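Local coordinates for CBS domain-containing protein (Pyrococcus horikoshii, PDB 2YZQ) that is of unknown function but carries four CBS domains and binds S-adenosylmethionine, consistent with a role in sensing or regulation by an adenosyl ligand, at residues A[33-44]-A[93-103]; A[44-53]-A[65-73]. All coordinates share one frame; numbering follows the deposited sequence.

In the fold
Both contacts belong to one pair of CBS domains, a Bateman module joined through its sheets. Interaction 1 packs the hairpin of 33-44 on that of 93-103; interaction 2, nested within the chain loop that interaction 1 closes, runs 65-73 along strand 44-49. Their centres lie 10 Å apart and Leu44 belongs to both. Probable hydrogen bonds also connect them, Val37 N to Gly46 O at 2.6 Å and Val37 O to Val45 N at 2.7 Å. The S-adenosylmethionine pocket is formed by residues between 158 and 256; the side chain of Arg33 is about 7 Å from the bound S-adenosylmethionine, whereas interaction 2 lies away from that site.

Interaction 1. Residues A[33-44]-A[93-103]; sequences RSFPVVNKEGKL and RVVVVDSKGKP
In this CBS pair, whose domains stack sheet against sheet about a pseudo-twofold axis, the two equivalent beta hairpins meet through Leu44 and Pro103, each just beyond a type I turn (Asn39 to Gly42 and Asp98 to Gly101). At the turns the backbones themselves join: Leu44 N donates to Gly101 O at 3.0 Å, with an almost straight N-H...O angle of 179°. The corresponding position in the other hairpin is a proline with no N-H to give, and Pro103 CD rests 3.4 Å from Gly42 O. With CG anti to the backbone N (chi1 -178°), Leu44 reaches inward, CD2 meeting Val95 CG1 tip to tip at 3.6 Å. Leu44 CD1 and Val38 CG1 both pack on Pro103 CG, each at 3.7 Å and roughly a right angle apart. At the far end of the strands the guanidinium planes of Arg33 and Arg93 stand 89° apart, Arg93 NH2 lying in plane at the edge of the Arg33 group. At the exposed turn end, Lys102, extended beyond CG, runs over the Gly42 carbonyl and makes a weak hydrogen bond from NZ to Glu41 O (2.7 Å). Replacing it with an alanine would probably leave Glu41 O without its ammonium partner and break the water link to the Glu41 carboxylate. In that link water 1 accepts from Lys102 NZ at 2.7 Å and donates to Glu41 OE1 at 2.8 Å.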
loop_
_atom_site.group_PDB
_atom_site.type_symbol
_atom_site.label_atom_id
_atom_site.label_comp_id
_atom_site.label_asym_id
_atom_site.label_seq_id
_atom_site.Cartn_x
_atom_site.Cartn_y
_atom_site.Cartn_z
ATOM N N ARG A 33 -11.020 -6.672 1.714
ATOM C CA ARG A 33 -10.648 -5.321 2.119
ATOM C C ARG A 33 -11.820 -4.367 1.894
ATOM O O ARG A 33 -12.145 -3.549 2.756
ATOM C CB ARG A 33 -9.433 -4.865 1.310
ATOM C CG ARG A 33 -8.710 -3.655 1.869
ATOM C CD ARG A 33 -7.461 -3.366 1.048
ATOM N NE ARG A 33 -6.580 -4.530 0.970
ATOM C CZ ARG A 33 -5.496 -4.599 0.205
ATOM N NH1 ARG A 33 -5.150 -3.568 -0.556
ATOM N NH2 ARG A 33 -4.756 -5.700 0.197
ATOM N N SER A 34 -12.451 -4.480 0.730
ATOM C CA SER A 34 -13.593 -3.642 0.382
ATOM C C SER A 34 -14.389 -4.315 -0.731
ATOM O O SER A 34 -13.865 -5.171 -1.442
ATOM C CB SER A 34 -13.125 -2.260 -0.082
ATOM O OG SER A 34 -12.371 -2.348 -1.276
ATOM N N PHE A 35 -15.652 -3.930 -0.875
ATOM C CA PHE A 35 -16.516 -4.507 -1.903
ATOM C C PHE A 35 -17.074 -3.439 -2.833
ATOM O O PHE A 35 -17.449 -2.356 -2.390
ATOM C CB PHE A 35 -17.715 -5.227 -1.274
ATOM C CG PHE A 35 -17.352 -6.368 -0.374
ATOM C CD1 PHE A 35 -16.667 -7.472 -0.865
ATOM C CD2 PHE A 35 -17.731 -6.354 0.964
ATOM C CE1 PHE A 35 -16.364 -8.550 -0.035
ATOM C CE2 PHE A 35 -17.432 -7.426 1.802
ATOM C CZ PHE A 35 -16.748 -8.526 1.300
ATOM N N PRO A 36 -17.118 -3.723 -4.144
ATOM C CA PRO A 36 -17.672 -2.715 -5.053
ATOM C C PRO A 36 -19.175 -2.680 -4.769
ATOM O O PRO A 36 -19.767 -3.714 -4.458
ATOM C CB PRO A 36 -17.368 -3.288 -6.436
ATOM C CG PRO A 36 -16.125 -4.098 -6.201
ATOM C CD PRO A 36 -16.434 -4.789 -4.894
ATOM N N VAL A 37 -19.783 -1.503 -4.858
ATOM C CA VAL A 37 -21.215 -1.366 -4.603
ATOM C C VAL A 37 -21.963 -1.100 -5.903
ATOM O O VAL A 37 -21.582 -0.229 -6.683
ATOM C CB VAL A 37 -21.501 -0.207 -3.624
ATOM C CG1 VAL A 37 -22.998 -0.106 -3.360
ATOM C CG2 VAL A 37 -20.752 -0.430 -2.329
ATOM N N VAL A 38 -23.039 -1.851 -6.119
ATOM C CA VAL A 38 -23.837 -1.713 -7.331
ATOM C C VAL A 38 -25.325 -1.536 -7.040
ATOM O O VAL A 38 -25.793 -1.823 -5.936
ATOM C CB VAL A 38 -23.680 -2.956 -8.232
ATOM C CG1 VAL A 38 -22.213 -3.149 -8.606
ATOM C CG2 VAL A 38 -24.211 -4.184 -7.511
ATOM N N ASN A 39 -26.061 -1.061 -8.037
ATOM C CA ASN A 39 -27.499 -0.888 -7.880
ATOM C C ASN A 39 -28.203 -2.131 -8.418
ATOM O O ASN A 39 -27.550 -3.107 -8.791
ATOM C CB ASN A 39 -27.996 0.370 -8.608
ATOM C CG ASN A 39 -27.634 0.394 -10.081
ATOM O OD1 ASN A 39 -27.442 -0.647 -10.708
ATOM N ND2 ASN A 39 -27.558 1.593 -10.646
ATOM N N LYS A 40 -29.531 -2.100 -8.457
ATOM C CA LYS A 40 -30.289 -3.249 -8.932
ATOM C C LYS A 40 -29.851 -3.705 -10.319
ATOM O O LYS A 40 -29.714 -4.902 -10.563
ATOM C CB LYS A 40 -31.789 -2.934 -8.937
ATOM C CG LYS A 40 -32.666 -4.109 -9.350
ATOM C CD LYS A 40 -32.465 -5.306 -8.431
ATOM C CE LYS A 40 -33.375 -6.468 -8.815
ATOM N NZ LYS A 40 -34.819 -6.127 -8.668
ATOM N N GLU A 41 -29.633 -2.752 -11.221
ATOM C CA GLU A 41 -29.199 -3.059 -12.582
ATOM C C GLU A 41 -27.802 -3.679 -12.584
ATOM O O GLU A 41 -27.396 -4.306 -13.558
ATOM C CB GLU A 41 -29.183 -1.790 -13.437
ATOM C CG GLU A 41 -30.550 -1.279 -13.859
ATOM C CD GLU A 41 -31.269 -2.239 -14.787
ATOM O OE1 GLU A 41 -30.656 -2.679 -15.784
ATOM O OE2 GLU A 41 -32.449 -2.550 -14.524
ATOM N N GLY A 42 -27.067 -3.495 -11.492
ATOM C CA GLY A 42 -25.729 -4.054 -11.412
ATOM C C GLY A 42 -24.631 -3.077 -11.791
ATOM O O GLY A 42 -23.465 -3.460 -11.905
ATOM N N LYS A 43 -24.992 -1.815 -11.993
ATOM C CA LYS A 43 -24.011 -0.800 -12.355
ATOM C C LYS A 43 -23.270 -0.324 -11.110
ATOM O O LYS A 43 -23.845 -0.252 -10.025
ATOM C CB LYS A 43 -24.694 0.392 -13.030
ATOM C CG LYS A 43 -25.458 0.032 -14.294
ATOM C CD LYS A 43 -25.958 1.276 -15.003
ATOM C CE LYS A 43 -26.740 0.922 -16.256
ATOM N NZ LYS A 43 -27.944 0.104 -15.943
ATOM N N LEU A 44 -21.993 -0.002 -11.272
ATOM C CA LEU A 44 -21.176 0.469 -10.161
ATOM C C LEU A 44 -21.656 1.827 -9.660
ATOM O O LEU A 44 -21.877 2.747 -10.448
ATOM C CB LEU A 44 -19.712 0.580 -10.595
ATOM C CG LEU A 44 -18.703 1.021 -9.529
ATOM C CD1 LEU A 44 -18.524 -0.070 -8.485
ATOM C CD2 LEU A 44 -17.380 1.339 -10.202
ATOM N N ARG A 93 -6.869 1.395 -5.088
ATOM C CA ARG A 93 -7.502 0.434 -5.974
ATOM C C ARG A 93 -8.398 1.104 -6.987
ATOM O O ARG A 93 -8.811 2.249 -6.813
ATOM C CB ARG A 93 -8.309 -0.588 -5.171
ATOM C CG ARG A 93 -9.526 -0.018 -4.474
ATOM C CD ARG A 93 -10.125 -1.030 -3.512
ATOM N NE ARG A 93 -9.174 -1.420 -2.473
ATOM C CZ ARG A 93 -8.644 -0.579 -1.589
ATOM N NH1 ARG A 93 -8.969 0.706 -1.610
ATOM N NH2 ARG A 93 -7.783 -1.022 -0.684
ATOM N N VAL A 94 -8.674 0.379 -8.063
ATOM C CA VAL A 94 -9.544 0.866 -9.114
ATOM C C VAL A 94 -10.516 -0.256 -9.438
ATOM O O VAL A 94 -10.158 -1.430 -9.390
ATOM C CB VAL A 94 -8.759 1.240 -10.398
ATOM C CG1 VAL A 94 -7.717 2.306 -10.077
ATOM C CG2 VAL A 94 -8.097 0.006 -10.995
ATOM N N VAL A 95 -11.756 0.105 -9.734
ATOM C CA VAL A 95 -12.747 -0.892 -10.093
ATOM C C VAL A 95 -12.724 -0.957 -11.613
ATOM O O VAL A 95 -12.663 0.075 -12.283
ATOM C CB VAL A 95 -14.164 -0.496 -9.611
ATOM C CG1 VAL A 95 -15.182 -1.547 -10.062
ATOM C CG2 VAL A 95 -14.178 -0.375 -8.093
ATOM N N VAL A 96 -12.742 -2.170 -12.154
ATOM C CA VAL A 96 -12.729 -2.361 -13.595
ATOM C C VAL A 96 -14.165 -2.649 -14.012
ATOM O O VAL A 96 -14.798 -3.556 -13.476
ATOM C CB VAL A 96 -11.848 -3.559 -13.992
ATOM C CG1 VAL A 96 -11.671 -3.590 -15.495
ATOM C CG2 VAL A 96 -10.497 -3.474 -13.282
ATOM N N VAL A 97 -14.685 -1.863 -14.948
ATOM C CA VAL A 97 -16.057 -2.058 -15.398
ATOM C C VAL A 97 -16.120 -2.360 -16.885
ATOM O O VAL A 97 -15.158 -2.126 -17.621
ATOM C CB VAL A 97 -16.929 -0.806 -15.117
ATOM C CG1 VAL A 97 -16.896 -0.465 -13.635
ATOM C CG2 VAL A 97 -16.439 0.373 -15.954
ATOM N N ASP A 98 -17.258 -2.891 -17.320
ATOM C CA ASP A 98 -17.455 -3.197 -18.726
ATOM C C ASP A 98 -18.217 -2.048 -19.374
ATOM O O ASP A 98 -18.375 -0.985 -18.774
ATOM C CB ASP A 98 -18.229 -4.513 -18.903
ATOM C CG ASP A 98 -19.561 -4.532 -18.162
ATOM O OD1 ASP A 98 -20.151 -3.454 -17.937
ATOM O OD2 ASP A 98 -20.028 -5.643 -17.819
ATOM N N SER A 99 -18.688 -2.266 -20.597
ATOM C CA SER A 99 -19.430 -1.242 -21.324
ATOM C C SER A 99 -20.671 -0.789 -20.562
ATOM O O SER A 99 -21.031 0.389 -20.595
ATOM C CB SER A 99 -19.843 -1.772 -22.700
ATOM O OG SER A 99 -20.466 -0.759 -23.467
ATOM N N LYS A 100 -21.321 -1.727 -19.879
ATOM C CA LYS A 100 -22.531 -1.430 -19.115
ATOM C C LYS A 100 -22.232 -0.731 -17.792
ATOM O O LYS A 100 -23.145 -0.454 -17.012
ATOM C CB LYS A 100 -23.306 -2.721 -18.835
ATOM C CG LYS A 100 -23.793 -3.457 -20.081
ATOM C CD LYS A 100 -24.407 -4.801 -19.703
ATOM C CE LYS A 100 -24.833 -5.595 -20.929
ATOM N NZ LYS A 100 -25.343 -6.947 -20.565
ATOM N N GLY A 101 -20.955 -0.452 -17.540
ATOM C CA GLY A 101 -20.570 0.205 -16.303
ATOM C C GLY A 101 -20.678 -0.727 -15.112
ATOM O O GLY A 101 -20.739 -0.281 -13.965
ATOM N N LYS A 102 -20.700 -2.027 -15.388
ATOM C CA LYS A 102 -20.802 -3.043 -14.346
ATOM C C LYS A 102 -19.418 -3.577 -13.996
ATOM O O LYS A 102 -18.593 -3.807 -14.878
ATOM C CB LYS A 102 -21.704 -4.188 -14.816
ATOM C CG LYS A 102 -23.106 -3.728 -15.196
ATOM C CD LYS A 102 -24.055 -4.902 -15.375
ATOM C CE LYS A 102 -25.455 -4.412 -15.730
ATOM N NZ LYS A 102 -26.456 -5.516 -15.813
ATOM N N PRO A 103 -19.151 -3.791 -12.699
ATOM C CA PRO A 103 -17.854 -4.295 -12.233
ATOM C C PRO A 103 -17.507 -5.693 -12.733
ATOM O O PRO A 103 -18.272 -6.641 -12.532
ATOM C CB PRO A 103 -17.992 -4.258 -10.707
ATOM C CG PRO A 103 -19.038 -3.206 -10.470
ATOM C CD PRO A 103 -20.035 -3.499 -11.557
HETATM O O HOH W 1 -28.396 -3.933 -16.744
#

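Interaction 2. Residues A[44-53]-A[65-73]; sequences LVGIISVKRI and LVKRDVPVV
Ile47 and Lys67 face each other at the tight centre of this contact, their backbones forming one antiparallel hydrogen-bonded pair: Ile47 N donates to Lys67 O and Lys67 N to Ile47 O, both at 3.2 Å. As partners across this bridge, their side chains lie side by side and point the same way, and the first torsion of Lys67, with CG between the backbone N and the carbonyl carbon (chi1 57°), lays that carbon against Ile47 CG2. Lys67 CG, 3.4 Å away, and Val70 CG1, at 3.3 Å, both crowd against Ile47 CG2, closer than ordinary van der Waals contact. Beside this cluster, Gly46 CA comes 3.2 Å from Lys67 O. Gly46 and Val45 together face Val37 in a classic beta bulge of the first CBS domain's sheet, whose edge strand 44-49 is lined by 65-73, part of the second CBS repeat. Toward strand 72-74, Leu44 CD2 meets Val72 CG1 tip to tip at 3.4 Å. The other end is looser and faces solvent. There Arg52, bent at chi3, crosses Lys67 at about a right angle and offers NH1 to Leu65 O in a weak hydrogen bond of 3.3 Å. Exposed Leu65 packs its CB on Ile48 CD1 at 3.8 Å, while Leu65 CD1 stays 3.9 Å from Ile53 O.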
loop_
_atom_site.group_PDB
_atom_site.type_symbol
_atom_site.label_atom_id
_atom_site.label_comp_id
_atom_site.label_asym_id
_atom_site.label_seq_id
_atom_site.Cartn_x
_atom_site.Cartn_y
_atom_site.Cartn_z
ATOM N N LEU A 44 -21.993 -0.002 -11.272
ATOM C CA LEU A 44 -21.176 0.469 -10.161
ATOM C C LEU A 44 -21.656 1.827 -9.660
ATOM O O LEU A 44 -21.877 2.747 -10.448
ATOM C CB LEU A 44 -19.712 0.580 -10.595
ATOM C CG LEU A 44 -18.703 1.021 -9.529
ATOM C CD1 LEU A 44 -18.524 -0.070 -8.485
ATOM C CD2 LEU A 44 -17.380 1.339 -10.202
ATOM N N VAL A 45 -21.814 1.945 -8.346
ATOM C CA VAL A 45 -22.244 3.198 -7.743
ATOM C C VAL A 45 -21.277 3.630 -6.643
ATOM O O VAL A 45 -21.443 4.694 -6.047
ATOM C CB VAL A 45 -23.678 3.091 -7.161
ATOM C CG1 VAL A 45 -24.670 2.832 -8.286
ATOM C CG2 VAL A 45 -23.748 1.980 -6.129
ATOM N N GLY A 46 -20.263 2.807 -6.385
ATOM C CA GLY A 46 -19.282 3.144 -5.363
ATOM C C GLY A 46 -18.576 1.942 -4.764
ATOM O O GLY A 46 -18.663 0.832 -5.288
ATOM N N ILE A 47 -17.859 2.164 -3.667
ATOM C CA ILE A 47 -17.146 1.087 -2.995
ATOM C C ILE A 47 -17.254 1.261 -1.485
ATOM O O ILE A 47 -17.318 2.383 -0.984
ATOM C CB ILE A 47 -15.652 1.060 -3.402
ATOM C CG1 ILE A 47 -15.005 -0.244 -2.934
ATOM C CG2 ILE A 47 -14.920 2.243 -2.789
ATOM C CD1 ILE A 47 -13.608 -0.464 -3.481
ATOM N N ILE A 48 -17.290 0.147 -0.763
ATOM C CA ILE A 48 -17.381 0.190 0.690
ATOM C C ILE A 48 -16.233 -0.602 1.307
ATOM O O ILE A 48 -15.972 -1.743 0.923
ATOM C CB ILE A 48 -18.734 -0.383 1.189
ATOM C CG1 ILE A 48 -18.837 -0.229 2.710
ATOM C CG2 ILE A 48 -18.867 -1.846 0.796
ATOM C CD1 ILE A 48 -18.812 1.211 3.179
ATOM N N SER A 49 -15.543 0.016 2.261
ATOM C CA SER A 49 -14.416 -0.619 2.930
ATOM C C SER A 49 -14.808 -1.125 4.313
ATOM O O SER A 49 -15.646 -0.526 4.987
ATOM C CB SER A 49 -13.257 0.371 3.054
ATOM O OG SER A 49 -13.657 1.532 3.763
ATOM N N VAL A 50 -14.198 -2.230 4.730
ATOM C CA VAL A 50 -14.481 -2.815 6.033
ATOM C C VAL A 50 -14.043 -1.878 7.157
ATOM O O VAL A 50 -14.708 -1.781 8.189
ATOM C CB VAL A 50 -13.768 -4.179 6.197
ATOM C CG1 VAL A 50 -12.264 -4.002 6.080
ATOM C CG2 VAL A 50 -14.134 -4.802 7.534
ATOM N N LYS A 51 -12.927 -1.184 6.952
ATOM C CA LYS A 51 -12.417 -0.253 7.953
ATOM C C LYS A 51 -13.417 0.859 8.242
ATOM O O LYS A 51 -13.546 1.305 9.382
ATOM C CB LYS A 51 -11.091 0.360 7.495
ATOM C CG LYS A 51 -9.892 -0.567 7.625
ATOM C CD LYS A 51 -8.610 0.139 7.216
ATOM C CE LYS A 51 -7.390 -0.732 7.473
ATOM N NZ LYS A 51 -7.229 -1.043 8.921
ATOM N N ARG A 52 -14.123 1.304 7.209
ATOM C CA ARG A 52 -15.109 2.364 7.374
ATOM C C ARG A 52 -16.385 1.806 7.994
ATOM O O ARG A 52 -17.463 1.883 7.405
ATOM C CB ARG A 52 -15.424 3.012 6.023
ATOM C CG ARG A 52 -16.251 4.284 6.130
ATOM C CD ARG A 52 -16.469 4.918 4.766
ATOM N NE ARG A 52 -15.208 5.141 4.064
ATOM C CZ ARG A 52 -15.103 5.755 2.890
ATOM N NH1 ARG A 52 -16.187 6.216 2.281
ATOM N NH2 ARG A 52 -13.913 5.904 2.322
ATOM N N ILE A 53 -16.252 1.239 9.189
ATOM C CA ILE A 53 -17.388 0.666 9.900
ATOM C C ILE A 53 -18.442 1.737 10.169
ATOM O O ILE A 53 -18.183 2.913 9.833
ATOM C CB ILE A 53 -16.946 0.053 11.248
ATOM C CG1 ILE A 53 -16.299 1.128 12.125
ATOM C CG2 ILE A 53 -15.964 -1.085 11.005
ATOM C CD1 ILE A 53 -15.891 0.637 13.499
ATOM N N LEU A 65 -22.301 5.221 3.965
ATOM C CA LEU A 65 -20.889 4.964 4.214
ATOM C C LEU A 65 -20.119 4.614 2.941
ATOM O O LEU A 65 -18.904 4.414 2.976
ATOM C CB LEU A 65 -20.737 3.831 5.232
ATOM C CG LEU A 65 -21.415 4.039 6.587
ATOM C CD1 LEU A 65 -21.249 2.794 7.445
ATOM C CD2 LEU A 65 -20.815 5.249 7.283
ATOM N N VAL A 66 -20.825 4.545 1.818
ATOM C CA VAL A 66 -20.198 4.217 0.542
ATOM C C VAL A 66 -19.645 5.462 -0.148
ATOM O O VAL A 66 -20.316 6.490 -0.211
ATOM C CB VAL A 66 -21.209 3.541 -0.414
ATOM C CG1 VAL A 66 -20.511 3.131 -1.702
ATOM C CG2 VAL A 66 -21.840 2.335 0.261
ATOM N N LYS A 67 -18.420 5.371 -0.659
ATOM C CA LYS A 67 -17.814 6.496 -1.363
ATOM C C LYS A 67 -18.113 6.358 -2.853
ATOM O O LYS A 67 -17.838 5.320 -3.455
ATOM C CB LYS A 67 -16.299 6.545 -1.122
ATOM C CG LYS A 67 -15.545 5.287 -1.517
ATOM C CD LYS A 67 -14.041 5.482 -1.370
ATOM C CE LYS A 67 -13.538 6.587 -2.290
ATOM N NZ LYS A 67 -12.069 6.799 -2.185
ATOM N N ARG A 68 -18.678 7.412 -3.436
ATOM C CA ARG A 68 -19.055 7.407 -4.845
ATOM C C ARG A 68 -17.924 7.730 -5.816
ATOM O O ARG A 68 -17.836 7.139 -6.891
ATOM C CB ARG A 68 -20.206 8.391 -5.081
ATOM C CG ARG A 68 -19.804 9.856 -4.974
ATOM C CD ARG A 68 -20.982 10.784 -5.227
ATOM N NE ARG A 68 -21.969 10.735 -4.152
ATOM C CZ ARG A 68 -21.726 11.102 -2.896
ATOM N NH1 ARG A 68 -20.524 11.547 -2.553
ATOM N NH2 ARG A 68 -22.685 11.027 -1.984
ATOM N N ASP A 69 -17.066 8.673 -5.442
ATOM C CA ASP A 69 -15.961 9.075 -6.303
ATOM C C ASP A 69 -14.790 8.100 -6.251
ATOM O O ASP A 69 -13.763 8.384 -5.637
ATOM C CB ASP A 69 -15.482 10.479 -5.917
ATOM C CG ASP A 69 -14.450 11.029 -6.883
ATOM O OD1 ASP A 69 -14.771 11.166 -8.083
ATOM O OD2 ASP A 69 -13.318 11.326 -6.443
ATOM N N VAL A 70 -14.952 6.950 -6.900
ATOM C CA VAL A 70 -13.904 5.934 -6.935
ATOM C C VAL A 70 -13.344 5.802 -8.349
ATOM O O VAL A 70 -14.083 5.876 -9.329
ATOM C CB VAL A 70 -14.438 4.556 -6.485
ATOM C CG1 VAL A 70 -14.992 4.653 -5.074
ATOM C CG2 VAL A 70 -15.508 4.069 -7.449
ATOM N N PRO A 71 -12.022 5.606 -8.471
ATOM C CA PRO A 71 -11.403 5.469 -9.792
ATOM C C PRO A 71 -11.876 4.215 -10.527
ATOM O O PRO A 71 -11.963 3.136 -9.937
ATOM C CB PRO A 71 -9.910 5.434 -9.469
ATOM C CG PRO A 71 -9.876 4.798 -8.118
ATOM C CD PRO A 71 -11.015 5.484 -7.404
ATOM N N VAL A 72 -12.188 4.370 -11.808
ATOM C CA VAL A 72 -12.654 3.253 -12.624
ATOM C C VAL A 72 -11.944 3.206 -13.970
ATOM O O VAL A 72 -11.571 4.240 -14.530
ATOM C CB VAL A 72 -14.178 3.337 -12.884
ATOM C CG1 VAL A 72 -14.934 3.305 -11.570
ATOM C CG2 VAL A 72 -14.504 4.599 -13.660
ATOM N N VAL A 73 -11.755 1.995 -14.483
ATOM C CA VAL A 73 -11.111 1.794 -15.774
ATOM C C VAL A 73 -11.774 0.599 -16.441
ATOM O O VAL A 73 -12.612 -0.069 -15.834
ATOM C CB VAL A 73 -9.604 1.474 -15.627
ATOM C CG1 VAL A 73 -8.882 2.634 -14.961
ATOM C CG2 VAL A 73 -9.420 0.195 -14.815
#